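Local coordinates for protein UTP--glucose-1-phosphate uridylyltransferase YngB (Bacillus subtilis, PDB 7O2N) that catalyses the formation of UDP-glucose and diphosphate from UTP and glucose 1-phosphate, serving glycolipid synthesis and wall teichoic acid glucosylation as a homodimer, at residues 253-258 against 262-267; 31-36 against 270-275; 186-191 against 232-237; 146-151 against 244-249. All coordinates share one frame; numbering follows the deposited sequence.

Interaction 1 (253-258 against 262-267); sequences YDIGDK and FKASTE
Phe262 is bonded at both ends of its backbone: its N gives a hydrogen to Lys258 O at 3.2 Å, while its O accepts from two groups of one residue, Thr266 N and Thr266 OG1, both 2.9 Å away. The helix thus closes its first turn on Lys258, just after Asp257 at the N-cap, whose OD1 takes the N of Leu259. Upstream an Asx turn bends the chain out of the strand, with Asp254 OD1 3.1 Å from Gly256 N. Strand and helix, joined so tightly, illustrate how a turn folds a helix back over the strand that precedes it. The Ala264 methyl is the pivot, lying 3.6 Å from Ile255 CG2 and 3.9 Å from Tyr253 CB. Beyond it the Tyr253 ring meets the stem of Glu267: Glu267 CB makes an off-centre CH-pi contact, 4.0 Å from the centroid of the Tyr253 ring, and Glu267 CG approaches Tyr253 CE1 obliquely at 3.6 Å. A bend at chi2 (-79°) leaves the Glu267 carboxylate plane 20° from that of the ring, and its oxygens reach Arg289 and Tyr282 of the second subunit. Lys258 NZ bonds the carbonyls of Leu19 and Arg17. The contact lies between the two-stranded sheet, where Tyr253 pairs with Ile134 of strand 133-136, and the dimer interface, where Phe262 of helix 258-269 meets its counterpart.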
# COMPACT_ATOMS: atom_id res chain seq x y z
N TYR A 253 4.14 -11.67 12.64
CA TYR A 253 2.97 -10.94 12.16
C TYR A 253 2.54 -11.48 10.81
O TYR A 253 3.17 -11.18 9.80
CB TYR A 253 3.29 -9.46 12.06
CG TYR A 253 3.84 -8.93 13.35
CD1 TYR A 253 3.05 -8.83 14.49
CD2 TYR A 253 5.17 -8.59 13.44
CE1 TYR A 253 3.56 -8.39 15.69
CE2 TYR A 253 5.70 -8.12 14.63
CZ TYR A 253 4.90 -8.03 15.76
OH TYR A 253 5.44 -7.57 16.92
N ASP A 254 1.45 -12.28 10.82
CA ASP A 254 0.89 -12.82 9.60
C ASP A 254 0.31 -11.67 8.79
O ASP A 254 -0.31 -10.76 9.35
CB ASP A 254 -0.08 -13.97 9.91
CG ASP A 254 -1.16 -14.19 8.85
OD1 ASP A 254 -1.95 -13.23 8.57
OD2 ASP A 254 -1.23 -15.31 8.32
N ILE A 255 0.56 -11.70 7.47
CA ILE A 255 0.06 -10.67 6.56
C ILE A 255 -0.71 -11.30 5.39
O ILE A 255 -0.67 -10.78 4.28
CB ILE A 255 1.23 -9.78 6.07
CG1 ILE A 255 2.31 -10.59 5.35
CG2 ILE A 255 1.80 -9.00 7.24
CD1 ILE A 255 3.54 -9.79 4.98
N GLY A 256 -1.43 -12.40 5.65
CA GLY A 256 -2.21 -13.09 4.63
C GLY A 256 -3.59 -12.46 4.38
O GLY A 256 -4.23 -12.76 3.39
N ASP A 257 -4.00 -11.55 5.26
CA ASP A 257 -5.34 -11.02 5.42
C ASP A 257 -5.18 -9.49 5.37
O ASP A 257 -4.12 -8.98 5.71
CB ASP A 257 -5.82 -11.55 6.78
CG ASP A 257 -7.10 -11.02 7.43
OD1 ASP A 257 -7.88 -10.20 6.82
OD2 ASP A 257 -7.32 -11.43 8.59
N LYS A 258 -6.22 -8.75 4.94
CA LYS A 258 -6.17 -7.30 5.06
C LYS A 258 -5.91 -6.91 6.52
O LYS A 258 -5.06 -6.06 6.80
CB LYS A 258 -7.42 -6.65 4.48
CG LYS A 258 -7.72 -7.01 3.03
CD LYS A 258 -8.76 -6.06 2.43
CE LYS A 258 -9.88 -6.68 1.60
NZ LYS A 258 -9.54 -6.86 0.16
N PHE A 262 -2.82 -4.66 8.57
CA PHE A 262 -3.05 -3.51 9.42
C PHE A 262 -2.34 -3.73 10.75
O PHE A 262 -1.61 -2.86 11.21
CB PHE A 262 -4.55 -3.29 9.61
CG PHE A 262 -4.84 -2.06 10.44
CD1 PHE A 262 -4.94 -0.82 9.84
CD2 PHE A 262 -4.97 -2.15 11.82
CE1 PHE A 262 -5.13 0.31 10.62
CE2 PHE A 262 -5.20 -1.02 12.59
CZ PHE A 262 -5.27 0.21 11.98
N LYS A 263 -2.53 -4.91 11.35
CA LYS A 263 -1.87 -5.21 12.61
C LYS A 263 -0.36 -5.12 12.43
O LYS A 263 0.32 -4.52 13.25
CB LYS A 263 -2.30 -6.58 13.13
CG LYS A 263 -3.73 -6.66 13.66
CD LYS A 263 -4.07 -8.06 14.08
CE LYS A 263 -5.37 -8.18 14.84
NZ LYS A 263 -6.42 -8.69 13.94
N ALA A 264 0.17 -5.67 11.34
CA ALA A 264 1.61 -5.69 11.13
C ALA A 264 2.15 -4.27 10.99
O ALA A 264 3.17 -3.94 11.57
CB ALA A 264 1.94 -6.55 9.93
N SER A 265 1.44 -3.43 10.22
CA SER A 265 1.76 -2.02 10.06
C SER A 265 1.81 -1.31 11.42
O SER A 265 2.68 -0.49 11.67
CB SER A 265 0.74 -1.37 9.18
OG SER A 265 0.86 -1.81 7.85
N THR A 266 0.84 -1.63 12.29
CA THR A 266 0.72 -1.04 13.61
C THR A 266 1.89 -1.44 14.50
O THR A 266 2.55 -0.57 15.07
CB THR A 266 -0.62 -1.43 14.23
OG1 THR A 266 -1.62 -0.91 13.35
CG2 THR A 266 -0.81 -0.87 15.62
N GLU A 267 2.15 -2.75 14.59
CA GLU A 267 3.17 -3.25 15.50
C GLU A 267 4.57 -2.78 15.09
O GLU A 267 5.34 -2.34 15.94
CB GLU A 267 3.11 -4.77 15.62
CG GLU A 267 1.74 -5.31 15.96
CD GLU A 267 1.32 -5.20 17.42
OE1 GLU A 267 2.02 -4.52 18.18
OE2 GLU A 267 0.29 -5.81 17.79

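Interaction 2 (31-36 against 270-275); sequences PIVDKP and LMRPEM
Asp34, Arg272 and Glu274 form a salt-bridge network that joins the loop between strand 6-11 and helix 37-47 to the start of helix 273-295 in this GT-A nucleotidyltransferase. The closer-packed part lies toward the loop. There the buried Asp34 brings OD2 to 3.1 Å from Arg272 NH2, coming in obliquely, with the carboxylate and guanidinium planes 81° apart. Asp34 OD2 also pairs with Lys258 of the second subunit, so one carboxylate oxygen answers a charge from each chain, an arrangement that would be expected to keep it ionised. Beside it, Val33 lays CG1 over one face of the guanidinium, 3.7 Å from Arg272 NH1. A chi1 of 164°, with CG1 opposite the backbone N, carries that methyl out over the group, and the Val33 side chain also packs on Ile268. The looser part is on the other face, where the exposed Glu274 holds OE2 3.4 Å above the centre of the group. Glu274 OE2 and Arg272 NH1 are 3.6 Å apart, and because no N-H points at that oxygen the attraction is one of charge alone. The Arg272 chain, bent at chi2 and chi3, is what places its flat end between valine and glutamate. The sulfur of Met275 lies at the guanidinium edge, in plane, with Met275 SD 4.1 Å from Val33 CG1.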
# COMPACT_ATOMS: atom_id res chain seq x y z
N PRO A 31 2.55 -1.87 0.83
CA PRO A 31 3.42 -1.30 1.85
C PRO A 31 3.03 -1.95 3.18
O PRO A 31 1.85 -2.17 3.42
CB PRO A 31 3.08 0.20 1.76
CG PRO A 31 1.65 0.25 1.27
CD PRO A 31 1.54 -0.93 0.32
N ILE A 32 4.03 -2.26 4.00
CA ILE A 32 3.72 -2.71 5.34
C ILE A 32 3.88 -1.57 6.33
O ILE A 32 2.88 -1.18 6.94
CB ILE A 32 4.39 -4.02 5.74
CG1 ILE A 32 3.59 -5.19 5.18
CG2 ILE A 32 4.51 -4.10 7.26
CD1 ILE A 32 2.09 -5.01 5.25
N VAL A 33 5.07 -1.01 6.51
CA VAL A 33 4.90 0.28 7.16
C VAL A 33 4.95 1.36 6.07
O VAL A 33 4.00 2.11 5.85
CB VAL A 33 5.84 0.51 8.35
CG1 VAL A 33 5.92 1.98 8.77
CG2 VAL A 33 5.41 -0.36 9.51
N ASP A 34 6.03 1.31 5.31
CA ASP A 34 6.32 2.24 4.25
C ASP A 34 7.33 1.50 3.39
O ASP A 34 8.00 2.07 2.53
CB ASP A 34 6.91 3.50 4.89
CG ASP A 34 8.18 3.24 5.69
OD1 ASP A 34 8.51 2.07 5.96
OD2 ASP A 34 8.86 4.21 6.02
N LYS A 35 7.45 0.20 3.69
CA LYS A 35 8.24 -0.73 2.93
C LYS A 35 7.32 -1.75 2.27
O LYS A 35 6.39 -2.28 2.89
CB LYS A 35 9.15 -1.51 3.88
CG LYS A 35 9.91 -0.61 4.81
CD LYS A 35 11.33 -1.04 4.96
CE LYS A 35 11.48 -2.33 5.72
NZ LYS A 35 12.88 -2.43 6.17
N PRO A 36 7.59 -2.07 0.99
CA PRO A 36 6.89 -3.17 0.32
C PRO A 36 7.20 -4.46 1.06
O PRO A 36 8.31 -4.69 1.52
CB PRO A 36 7.54 -3.16 -1.08
CG PRO A 36 7.94 -1.72 -1.24
CD PRO A 36 8.52 -1.37 0.11
N LEU A 270 5.00 0.92 15.66
CA LEU A 270 5.23 1.22 17.06
C LEU A 270 6.68 0.95 17.44
O LEU A 270 7.13 1.40 18.49
CB LEU A 270 4.27 0.39 17.93
CG LEU A 270 2.85 0.93 17.96
CD1 LEU A 270 1.87 -0.07 18.51
CD2 LEU A 270 2.79 2.22 18.75
N MET A 271 7.39 0.22 16.58
CA MET A 271 8.77 -0.11 16.89
C MET A 271 9.69 0.94 16.28
O MET A 271 10.88 0.96 16.58
CB MET A 271 9.12 -1.51 16.39
CG MET A 271 8.43 -2.60 17.19
SD MET A 271 8.51 -4.24 16.35
CE MET A 271 7.62 -5.32 17.47
N ARG A 272 9.14 1.85 15.47
CA ARG A 272 9.99 2.85 14.85
C ARG A 272 9.93 4.15 15.64
O ARG A 272 8.89 4.82 15.68
CB ARG A 272 9.79 2.93 13.33
CG ARG A 272 10.68 1.93 12.60
CD ARG A 272 9.99 1.20 11.48
NE ARG A 272 10.39 1.90 10.27
CZ ARG A 272 9.80 3.00 9.82
NH1 ARG A 272 8.80 3.53 10.50
NH2 ARG A 272 10.24 3.58 8.73
N PRO A 273 11.07 4.52 16.28
CA PRO A 273 11.13 5.65 17.21
C PRO A 273 10.57 6.94 16.61
O PRO A 273 9.94 7.71 17.32
CB PRO A 273 12.62 5.81 17.53
CG PRO A 273 13.34 4.95 16.52
CD PRO A 273 12.38 3.85 16.15
N GLU A 274 10.79 7.14 15.30
CA GLU A 274 10.36 8.35 14.63
C GLU A 274 8.84 8.46 14.63
O GLU A 274 8.32 9.57 14.77
CB GLU A 274 11.01 8.54 13.25
CG GLU A 274 10.81 7.38 12.27
CD GLU A 274 11.62 6.10 12.49
OE1 GLU A 274 12.13 5.90 13.62
OE2 GLU A 274 11.73 5.29 11.54
N MET A 275 8.14 7.31 14.51
CA MET A 275 6.68 7.41 14.43
C MET A 275 5.99 6.97 15.71
O MET A 275 4.79 7.21 15.87
CB MET A 275 6.06 6.74 13.20
CG MET A 275 6.88 5.65 12.52
SD MET A 275 6.42 5.51 10.76
CE MET A 275 4.65 5.84 10.80

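Interaction 3 (186-191 against 232-237); sequences NDLVEK and DALREV
The guanidinium of Arg235 has Asp187 OD1 over one face, 3.7 Å above the plane and shifted toward the rim, and Leu188 O at its edge, in the plane. The Asp187 carboxylate stands nearly upright to it, the two planes 78° apart. Two acceptors converge on one nitrogen: Arg235 NH1 donates a bent hydrogen bond to Leu188 O at 2.7 Å and forms a salt bridge with Asp187 OD2 at 2.8 Å. The carbonyl meets NH1 in the guanidinium plane, whereas the carboxylate leans in from above, so the two acceptors approach from different directions. A bend at chi3 (65°) turns the end of the arginine back onto the strand, and its CG and CD pass the same carbonyl on the way. On the inner side the contact is apolar. Leu188 CD2 touches Leu234 CD1 at 3.9 Å and Leu234 CB at the same distance, the two leucines crossing at a slant; Leu234 packs further on Tyr207 and Leu209 of strand 206-210. Here is helix-on-sheet packing in an alpha/beta fold, the helix running almost antiparallel to the strand (161°) with the segment axes 7.7 Å apart. Helix 230-240 also rests on helix 213-219, Ala233 touching Val216. Leucines seal the interior while an exposed arginine at the margin grips both a charge and a peptide carbonyl: the bridge probably gains little from charge alone so near solvent, but Arg235 NH1 ties the helix to the strand through the backbone carbonyl of Leu188 as well as through the Asp187 side chain.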
# COMPACT_ATOMS: atom_id res chain seq x y z
N ASN A 186 8.90 -36.31 11.99
CA ASN A 186 8.78 -37.70 11.60
C ASN A 186 7.89 -37.78 10.37
O ASN A 186 8.08 -38.63 9.52
CB ASN A 186 8.34 -38.56 12.79
CG ASN A 186 9.52 -38.92 13.66
OD1 ASN A 186 9.73 -38.36 14.74
ND2 ASN A 186 10.31 -39.86 13.16
N ASP A 187 6.88 -36.90 10.32
CA ASP A 187 6.01 -36.76 9.16
C ASP A 187 5.45 -35.33 9.14
O ASP A 187 5.85 -34.47 9.92
CB ASP A 187 4.99 -37.90 9.11
CG ASP A 187 4.30 -38.04 7.77
OD1 ASP A 187 5.01 -38.19 6.76
OD2 ASP A 187 3.06 -37.93 7.73
N LEU A 188 4.52 -35.10 8.20
CA LEU A 188 4.01 -33.78 7.90
C LEU A 188 2.66 -33.95 7.22
O LEU A 188 2.55 -34.75 6.31
CB LEU A 188 4.98 -33.13 6.92
CG LEU A 188 5.42 -31.73 7.33
CD1 LEU A 188 5.78 -31.68 8.80
CD2 LEU A 188 6.60 -31.26 6.49
N VAL A 189 1.66 -33.18 7.67
CA VAL A 189 0.42 -33.11 6.90
C VAL A 189 0.05 -31.66 6.61
O VAL A 189 0.18 -30.78 7.46
CB VAL A 189 -0.77 -33.90 7.49
CG1 VAL A 189 -1.16 -33.44 8.89
CG2 VAL A 189 -1.99 -33.85 6.57
N GLU A 190 -0.41 -31.46 5.37
CA GLU A 190 -0.76 -30.16 4.83
C GLU A 190 -2.18 -29.82 5.26
O GLU A 190 -3.12 -30.53 4.92
CB GLU A 190 -0.63 -30.16 3.31
CG GLU A 190 -0.83 -28.80 2.66
CD GLU A 190 0.06 -27.62 3.05
OE1 GLU A 190 -0.27 -26.50 2.62
OE2 GLU A 190 1.04 -27.79 3.79
N LYS A 191 -2.28 -28.73 6.01
CA LYS A 191 -3.53 -28.20 6.54
C LYS A 191 -4.56 -29.30 6.84
O LYS A 191 -5.54 -29.45 6.12
CB LYS A 191 -3.97 -26.94 5.78
CG LYS A 191 -3.98 -26.96 4.26
CD LYS A 191 -4.86 -25.83 3.67
CE LYS A 191 -5.45 -26.11 2.29
NZ LYS A 191 -6.53 -27.12 2.28
N ASP A 232 4.52 -32.70 0.24
CA ASP A 232 4.57 -34.10 -0.15
C ASP A 232 6.01 -34.54 -0.43
O ASP A 232 6.36 -35.71 -0.28
CB ASP A 232 3.60 -34.37 -1.29
CG ASP A 232 2.17 -33.94 -0.97
OD1 ASP A 232 1.92 -33.43 0.16
OD2 ASP A 232 1.32 -34.09 -1.86
N ALA A 233 6.86 -33.57 -0.81
CA ALA A 233 8.25 -33.86 -1.11
C ALA A 233 9.05 -33.89 0.19
O ALA A 233 10.13 -34.47 0.26
CB ALA A 233 8.81 -32.85 -2.07
N LEU A 234 8.51 -33.25 1.21
CA LEU A 234 9.11 -33.39 2.52
C LEU A 234 8.67 -34.73 3.11
O LEU A 234 9.41 -35.36 3.86
CB LEU A 234 8.74 -32.17 3.38
CG LEU A 234 9.36 -30.85 2.93
CD1 LEU A 234 8.85 -29.69 3.76
CD2 LEU A 234 10.88 -30.90 3.00
N ARG A 235 7.48 -35.20 2.70
CA ARG A 235 6.93 -36.47 3.15
C ARG A 235 7.79 -37.62 2.64
O ARG A 235 8.17 -38.49 3.43
CB ARG A 235 5.48 -36.64 2.67
CG ARG A 235 4.46 -35.87 3.51
CD ARG A 235 3.03 -36.08 3.08
NE ARG A 235 2.60 -37.46 3.27
CZ ARG A 235 2.02 -37.93 4.36
NH1 ARG A 235 1.77 -37.13 5.38
NH2 ARG A 235 1.66 -39.20 4.43
N GLU A 236 8.07 -37.62 1.33
CA GLU A 236 8.80 -38.70 0.68
C GLU A 236 10.27 -38.66 1.09
O GLU A 236 10.98 -39.65 0.89
CB GLU A 236 8.57 -38.71 -0.83
N VAL A 237 10.72 -37.54 1.68
CA VAL A 237 12.05 -37.46 2.28
C VAL A 237 11.98 -38.07 3.67
O VAL A 237 12.99 -38.53 4.21
CB VAL A 237 12.64 -36.03 2.32
CG1 VAL A 237 13.75 -35.87 3.34
CG2 VAL A 237 13.14 -35.57 0.96

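Interaction 4 (146-151 against 244-249); sequences MDVYDV and HARLLE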
# COMPACT_ATOMS: atom_id res chain seq x y z
N MET A 146 19.19 -21.99 9.39
CA MET A 146 20.47 -22.27 8.77
C MET A 146 21.40 -22.91 9.81
O MET A 146 22.21 -23.79 9.49
CB MET A 146 21.11 -21.01 8.18
CG MET A 146 20.62 -20.61 6.78
SD MET A 146 20.88 -18.81 6.39
CE MET A 146 22.66 -18.73 6.31
N ASP A 147 21.25 -22.47 11.06
CA ASP A 147 22.12 -22.90 12.14
C ASP A 147 21.82 -24.36 12.49
O ASP A 147 22.75 -25.13 12.74
CB ASP A 147 22.14 -21.87 13.27
CG ASP A 147 22.86 -20.61 12.83
OD1 ASP A 147 23.22 -20.54 11.64
OD2 ASP A 147 23.07 -19.72 13.66
N VAL A 148 20.54 -24.73 12.44
CA VAL A 148 20.19 -26.14 12.59
C VAL A 148 20.71 -26.92 11.39
O VAL A 148 21.13 -28.07 11.55
CB VAL A 148 18.71 -26.40 12.96
CG1 VAL A 148 17.85 -25.15 12.89
CG2 VAL A 148 18.07 -27.57 12.20
N TYR A 149 20.71 -26.29 10.19
CA TYR A 149 21.22 -26.98 9.01
C TYR A 149 22.72 -27.30 9.15
O TYR A 149 23.11 -28.46 8.97
CB TYR A 149 20.98 -26.20 7.72
CG TYR A 149 21.45 -26.96 6.50
CD1 TYR A 149 20.66 -27.99 6.00
CD2 TYR A 149 22.69 -26.71 5.91
CE1 TYR A 149 21.08 -28.75 4.92
CE2 TYR A 149 23.13 -27.48 4.84
CZ TYR A 149 22.31 -28.50 4.35
OH TYR A 149 22.65 -29.29 3.29
N ASP A 150 23.52 -26.26 9.45
CA ASP A 150 24.95 -26.38 9.69
C ASP A 150 25.27 -27.67 10.45
O ASP A 150 26.29 -28.30 10.20
CB ASP A 150 25.52 -25.17 10.43
CG ASP A 150 25.84 -23.95 9.58
OD1 ASP A 150 26.03 -22.87 10.15
OD2 ASP A 150 25.87 -24.09 8.34
N VAL A 151 24.39 -28.06 11.38
CA VAL A 151 24.69 -29.23 12.19
C VAL A 151 24.06 -30.48 11.57
O VAL A 151 24.80 -31.31 11.07
CB VAL A 151 24.40 -29.06 13.69
CG1 VAL A 151 24.36 -27.60 14.15
CG2 VAL A 151 23.18 -29.85 14.13
N HIS A 244 14.20 -32.25 10.33
CA HIS A 244 14.32 -31.45 11.54
C HIS A 244 13.52 -30.16 11.41
O HIS A 244 13.14 -29.78 10.31
CB HIS A 244 15.80 -31.20 11.86
CG HIS A 244 16.53 -32.43 12.27
ND1 HIS A 244 16.21 -33.69 11.79
CD2 HIS A 244 17.57 -32.61 13.11
CE1 HIS A 244 17.02 -34.58 12.30
NE2 HIS A 244 17.87 -33.94 13.12
N ALA A 245 13.25 -29.51 12.56
CA ALA A 245 12.50 -28.27 12.62
C ALA A 245 13.06 -27.38 13.72
O ALA A 245 13.36 -27.84 14.82
CB ALA A 245 11.04 -28.55 12.83
N ARG A 246 13.20 -26.09 13.42
CA ARG A 246 13.58 -25.11 14.43
C ARG A 246 12.31 -24.43 14.95
O ARG A 246 11.46 -24.01 14.17
CB ARG A 246 14.52 -24.07 13.81
CG ARG A 246 14.80 -22.88 14.72
CD ARG A 246 15.94 -23.31 15.61
NE ARG A 246 16.69 -22.19 16.15
CZ ARG A 246 16.29 -21.47 17.18
NH1 ARG A 246 15.14 -21.77 17.76
NH2 ARG A 246 17.03 -20.47 17.63
N LEU A 247 12.18 -24.33 16.28
CA LEU A 247 11.23 -23.40 16.87
C LEU A 247 11.86 -22.02 16.76
O LEU A 247 13.03 -21.83 17.06
CB LEU A 247 10.96 -23.78 18.32
CG LEU A 247 9.73 -23.12 18.96
CD1 LEU A 247 8.43 -23.89 18.70
CD2 LEU A 247 9.97 -22.93 20.45
N LEU A 248 11.07 -21.06 16.26
CA LEU A 248 11.60 -19.76 15.91
C LEU A 248 11.42 -18.79 17.07
O LEU A 248 10.34 -18.67 17.64
CB LEU A 248 10.85 -19.27 14.67
CG LEU A 248 11.13 -20.06 13.39
CD1 LEU A 248 10.03 -19.85 12.36
CD2 LEU A 248 12.47 -19.67 12.81
N GLU A 249 12.47 -18.01 17.32
CA GLU A 249 12.56 -17.14 18.47
C GLU A 249 11.58 -15.97 18.39
O GLU A 249 10.91 -15.69 19.39
CB GLU A 249 14.02 -16.77 18.75
CG GLU A 249 14.20 -15.39 19.36
CD GLU A 249 14.92 -14.38 18.48
OE1 GLU A 249 16.01 -14.71 17.96
OE2 GLU A 249 14.41 -13.26 18.35
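The helix of 146-151 and the strand of 244-247 come nearest at Val148 and Arg246, their CA atoms 6.9 Å apart. Val148 carries the helix side of the contact, and each of its methyls has a different partner. Val148 CG1 rests against the aliphatic stem of the arginine, 3.6 Å from Arg246 CB and 3.8 Å from Arg246 CD. Val148 CG2 makes the longer contact, 4.3 Å from His244 CB. The arginine starts with CG pointing directly away from its own N (chi1 171°), then kinks at chi2 (85°), which brings CD back alongside the same valine methyl. It is therefore the hydrocarbon part of Arg246 that serves the packing, the two side chains inclined to each other. In the alpha/beta architecture of this GT-A domain, helix 141-152 lies over the mixed sheet in which strand 244-247 runs parallel to 156-161 and antiparallel to 182-190. Val148 also touches Val156, on the first of those neighbours. Ala245, between the two contacting residues, turns from the helix and packs on Val159. Near one end of the strand the His244 ring meets that of Tyr152; past the other, Glu249 N bonds Gln144 OE1 of the same helix.

In the fold
From the N terminus, 31-36 comes first, and its partner 270-275 lies more than 230 residues later, so interaction 2 closes a loop that encloses the other three contacts. Within it, 146-151 opens the loop that interaction 4 closes at 244-249, and interaction 3, joining 186-191 to 232-237, is nested inside that one. Interaction 1 follows in series, its first segment coming soon after 244-249; none of the loops cross. Interactions 3 and 4 set helices against neighbouring strands of the large sheet. Interactions 1 and 2 touch each other and both reach the second subunit; interaction 1 ties the small sheet to helix 258-269, and interaction 2 ties the loop after strand 6-11 to the start of helix 273-295.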